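Local coordinates for Lin2111 protein (Listeria innocua, PDB 3EDP) that is of unknown specific function but probably binds DNA as a GntR-family transcription regulator carrying a UTRA domain, at residues A[11-14]-A[15-19]; A[20-24]-A[25-29]. One frame throughout, in Å; residues are numbered along the deposited sequence.

Contact 1: residues A[11-14]-A[15-19]; sequences FEVI and ASKIK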
# COMPACT_ATOMS: atom_id res chain seq x y z
N PHE A 11 -31.75 20.41 31.95
CA PHE A 11 -30.79 19.99 30.92
C PHE A 11 -30.07 18.70 31.32
O PHE A 11 -29.79 17.85 30.48
CB PHE A 11 -29.82 21.11 30.53
CG PHE A 11 -28.76 21.39 31.57
CD1 PHE A 11 -27.52 20.78 31.49
CD2 PHE A 11 -29.00 22.30 32.60
CE1 PHE A 11 -26.52 21.05 32.43
CE2 PHE A 11 -28.01 22.57 33.55
CZ PHE A 11 -26.78 21.94 33.46
N GLU A 12 -29.79 18.55 32.61
CA GLU A 12 -29.13 17.33 33.09
C GLU A 12 -30.07 16.13 33.03
O GLU A 12 -29.64 15.02 32.71
CB GLU A 12 -28.61 17.50 34.52
CG GLU A 12 -27.34 18.32 34.63
CD GLU A 12 -26.87 18.48 36.07
OE1 GLU A 12 -27.39 17.75 36.95
OE2 GLU A 12 -25.99 19.33 36.32
N VAL A 13 -31.34 16.35 33.34
CA VAL A 13 -32.33 15.28 33.23
C VAL A 13 -32.40 14.80 31.78
O VAL A 13 -32.36 13.60 31.50
CB VAL A 13 -33.73 15.72 33.71
CG1 VAL A 13 -34.76 14.62 33.47
CG2 VAL A 13 -33.69 16.09 35.18
N ILE A 14 -32.46 15.76 30.86
CA ILE A 14 -32.52 15.43 29.44
C ILE A 14 -31.24 14.78 28.91
O ILE A 14 -31.30 13.82 28.15
CB ILE A 14 -32.95 16.66 28.59
CG1 ILE A 14 -34.41 17.01 28.89
CG2 ILE A 14 -32.79 16.38 27.10
CD1 ILE A 14 -34.90 18.20 28.13
N ALA A 15 -30.08 15.27 29.35
CA ALA A 15 -28.81 14.62 28.97
C ALA A 15 -28.80 13.14 29.40
O ALA A 15 -28.35 12.28 28.65
CB ALA A 15 -27.61 15.36 29.58
N SER A 16 -29.29 12.86 30.60
CA SER A 16 -29.37 11.49 31.11
C SER A 16 -30.24 10.59 30.23
O SER A 16 -29.93 9.42 30.02
CB SER A 16 -29.90 11.47 32.54
OG SER A 16 -29.02 12.13 33.43
N LYS A 17 -31.34 11.15 29.73
CA LYS A 17 -32.25 10.39 28.88
C LYS A 17 -31.62 10.11 27.51
O LYS A 17 -31.77 9.02 26.97
CB LYS A 17 -33.60 11.12 28.73
CG LYS A 17 -34.37 11.20 30.05
CD LYS A 17 -35.84 11.54 29.85
CE LYS A 17 -36.06 13.05 29.81
NZ LYS A 17 -37.52 13.41 29.88
N ILE A 18 -30.91 11.09 26.97
CA ILE A 18 -30.20 10.87 25.71
C ILE A 18 -29.10 9.83 25.91
O ILE A 18 -28.87 8.97 25.06
CB ILE A 18 -29.61 12.17 25.15
CG1 ILE A 18 -30.74 13.13 24.78
CG2 ILE A 18 -28.72 11.87 23.92
CD1 ILE A 18 -30.33 14.56 24.75
N LYS A 19 -28.41 9.92 27.05
CA LYS A 19 -27.38 8.95 27.39
C LYS A 19 -27.98 7.54 27.44
O LYS A 19 -27.38 6.58 26.96
CB LYS A 19 -26.77 9.32 28.74
CG LYS A 19 -25.32 8.90 28.92
CD LYS A 19 -24.77 9.41 30.24
CE LYS A 19 -25.14 10.87 30.46
NZ LYS A 19 -24.84 11.32 31.86
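The carbonyl oxygens of F11, E12, V13 and I14 are each taken by the amide four residues on, in A15, S16, K17 and I18. A15 N reaches F11 O at 2.8 Å, the shortest of the four, and the next bond, S16 N to E12 O, measures 3.0 Å. K17 N to V13 O is the longest at 3.2 Å and also the most bent, with an angle of 147° at the hydrogen. I18 N meets I14 O at 3.0 Å. E12 O has a second polar neighbour, S16 OG at 3.0 Å; with chi1 at -64° this hydroxyl lies beside its own backbone N and turns back toward the preceding turn. These turns belong to helix 10-23, the first helix of the winged helix-turn-helix domain of the GntR family. Its inner side packs on helix 47-59, where I14 touches T49, A15 touches L56 and I18 touches L57. Between I14 and I18 the side chains cross at an angle, CG2 of I14 lying 3.9 Å from CD1 of I18. On another side V13 and K17 run alongside each other and point the same way, but they meet loosely, V13 CG1 being 4.2 Å from K17 CE. The carboxylate of E12 finds its partner outside 15-19: its OE1 forms a salt bridge with K8.

Contact 2: residues A[20-24]-A[25-29]; sequences DSINR and DEYKT
S21 and I22 give their carbonyl oxygens to E26 and D25 in a Schellman motif that ends the first helix of the GntR-type DNA-binding domain. E26 N reaches back to S21 O at 3.0 Å, and D25 N bonds I22 O from above the carbonyl plane. D25, with its positive phi, is the C-prime residue whose left-handed backbone turns the chain out of the helix. Flanking D25, R24 and E26 lie side by side and point the same way. The arginine chain bends at chi3 (-71°), which brings its NE edge round to the carboxylate, while the glutamate is extended beyond CG. In this side-on salt bridge NE, at 2.7 Å, and NH1, at 2.9 Å, both donate to E26 OE2 within the guanidinium plane, and the two flat groups are only 22° from coplanar. D20 O sits over the centre of one guanidinium face. OE1 is a weak hydrogen-bond partner of S21 OG at 3.4 Å; K17 O, also weakly placed, competes for the same proton. Y27 folds back along the helix: its CG lies beside its own backbone N (chi1 -44°), bringing CE2 within 3.5 Å of S21 CB, and I22 CG1 approaches the ring edge from a greater distance, while M33 and P34 also touch this tyrosine. One water joins the two hydroxyls, 2.8 Å from S21 OG and 2.5 Å from Y27 OH.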
# COMPACT_ATOMS: atom_id res chain seq x y z
N ASP A 20 -29.17 7.42 28.02
CA ASP A 20 -29.88 6.14 28.08
C ASP A 20 -30.10 5.58 26.68
O ASP A 20 -29.85 4.41 26.41
CB ASP A 20 -31.22 6.27 28.80
CG ASP A 20 -31.06 6.60 30.27
OD1 ASP A 20 -29.94 6.46 30.80
OD2 ASP A 20 -32.07 7.00 30.90
N SER A 21 -30.60 6.44 25.78
CA SER A 21 -30.85 6.04 24.41
C SER A 21 -29.57 5.57 23.73
O SER A 21 -29.57 4.60 22.98
CB SER A 21 -31.46 7.20 23.62
OG SER A 21 -32.72 7.56 24.16
N ILE A 22 -28.47 6.27 24.01
CA ILE A 22 -27.18 5.89 23.46
C ILE A 22 -26.75 4.52 23.99
O ILE A 22 -26.25 3.69 23.24
CB ILE A 22 -26.10 6.95 23.78
CG1 ILE A 22 -26.39 8.24 23.02
CG2 ILE A 22 -24.71 6.42 23.43
CD1 ILE A 22 -25.38 9.33 23.24
N ASN A 23 -26.98 4.29 25.28
CA ASN A 23 -26.61 3.03 25.90
C ASN A 23 -27.37 1.83 25.35
O ASN A 23 -26.87 0.71 25.36
CB ASN A 23 -26.79 3.11 27.42
CG ASN A 23 -25.77 4.01 28.08
OD1 ASN A 23 -24.75 4.36 27.48
ND2 ASN A 23 -26.04 4.41 29.32
N ARG A 24 -28.59 2.07 24.86
CA ARG A 24 -29.42 1.00 24.32
C ARG A 24 -29.34 0.95 22.79
O ARG A 24 -30.14 0.28 22.14
CB ARG A 24 -30.87 1.17 24.76
CG ARG A 24 -31.05 1.27 26.27
CD ARG A 24 -32.52 1.33 26.65
NE ARG A 24 -33.12 2.61 26.27
CZ ARG A 24 -33.47 3.55 27.14
NH1 ARG A 24 -34.02 4.69 26.71
NH2 ARG A 24 -33.28 3.36 28.44
N ASP A 25 -28.37 1.67 22.24
CA ASP A 25 -28.12 1.67 20.80
C ASP A 25 -29.29 2.17 19.95
O ASP A 25 -29.36 1.85 18.76
CB ASP A 25 -27.68 0.28 20.33
CG ASP A 25 -26.19 0.05 20.54
OD1 ASP A 25 -25.38 0.78 19.93
OD2 ASP A 25 -25.83 -0.87 21.31
N GLU A 26 -30.20 2.93 20.54
CA GLU A 26 -31.24 3.59 19.76
C GLU A 26 -30.57 4.59 18.83
O GLU A 26 -30.99 4.79 17.69
CB GLU A 26 -32.23 4.31 20.67
CG GLU A 26 -32.75 3.48 21.83
CD GLU A 26 -33.65 4.27 22.76
OE1 GLU A 26 -34.32 5.21 22.28
OE2 GLU A 26 -33.68 3.96 23.97
N TYR A 27 -29.52 5.23 19.34
CA TYR A 27 -28.64 6.06 18.53
C TYR A 27 -27.25 5.42 18.54
O TYR A 27 -26.80 4.93 19.58
CB TYR A 27 -28.52 7.47 19.10
CG TYR A 27 -29.81 8.13 19.56
CD1 TYR A 27 -31.00 7.96 18.85
CD2 TYR A 27 -29.83 8.95 20.68
CE1 TYR A 27 -32.17 8.57 19.27
CE2 TYR A 27 -30.99 9.57 21.10
CZ TYR A 27 -32.16 9.38 20.40
OH TYR A 27 -33.30 10.00 20.82
N LYS A 28 -26.56 5.43 17.40
CA LYS A 28 -25.20 4.90 17.35
C LYS A 28 -24.40 5.34 16.13
O LYS A 28 -24.95 5.86 15.15
CB LYS A 28 -25.21 3.37 17.45
CG LYS A 28 -25.90 2.66 16.30
CD LYS A 28 -25.60 1.17 16.32
CE LYS A 28 -24.10 0.90 16.18
NZ LYS A 28 -23.79 -0.56 16.08
N THR A 29 -23.09 5.14 16.20
CA THR A 29 -22.17 5.49 15.12
C THR A 29 -22.63 4.93 13.79
O THR A 29 -22.94 3.74 13.68
CB THR A 29 -20.75 4.97 15.41
OG1 THR A 29 -20.31 5.47 16.68
CG2 THR A 29 -19.78 5.42 14.33
O HOH W 1 -33.26 10.22 23.36

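Contacts 1 and 2 follow one another along helix 10-23, the first within its regular turns and the second at its C-terminal end, with centres about 13 Å apart. They touch where I18 CG2 packs 4.3 Å from Y27 CE2, so the tyrosine after the helix folds back onto a residue whose side chain also meets helix 47-59. Whereas residues 11-19 pack chiefly against helix 47-59 and neighbouring loops, 20-29 adjoins strand 70-73 through I22 and Y27, both on V73. Both contacts lie within the GntR-family region, the part presumed to bind DNA.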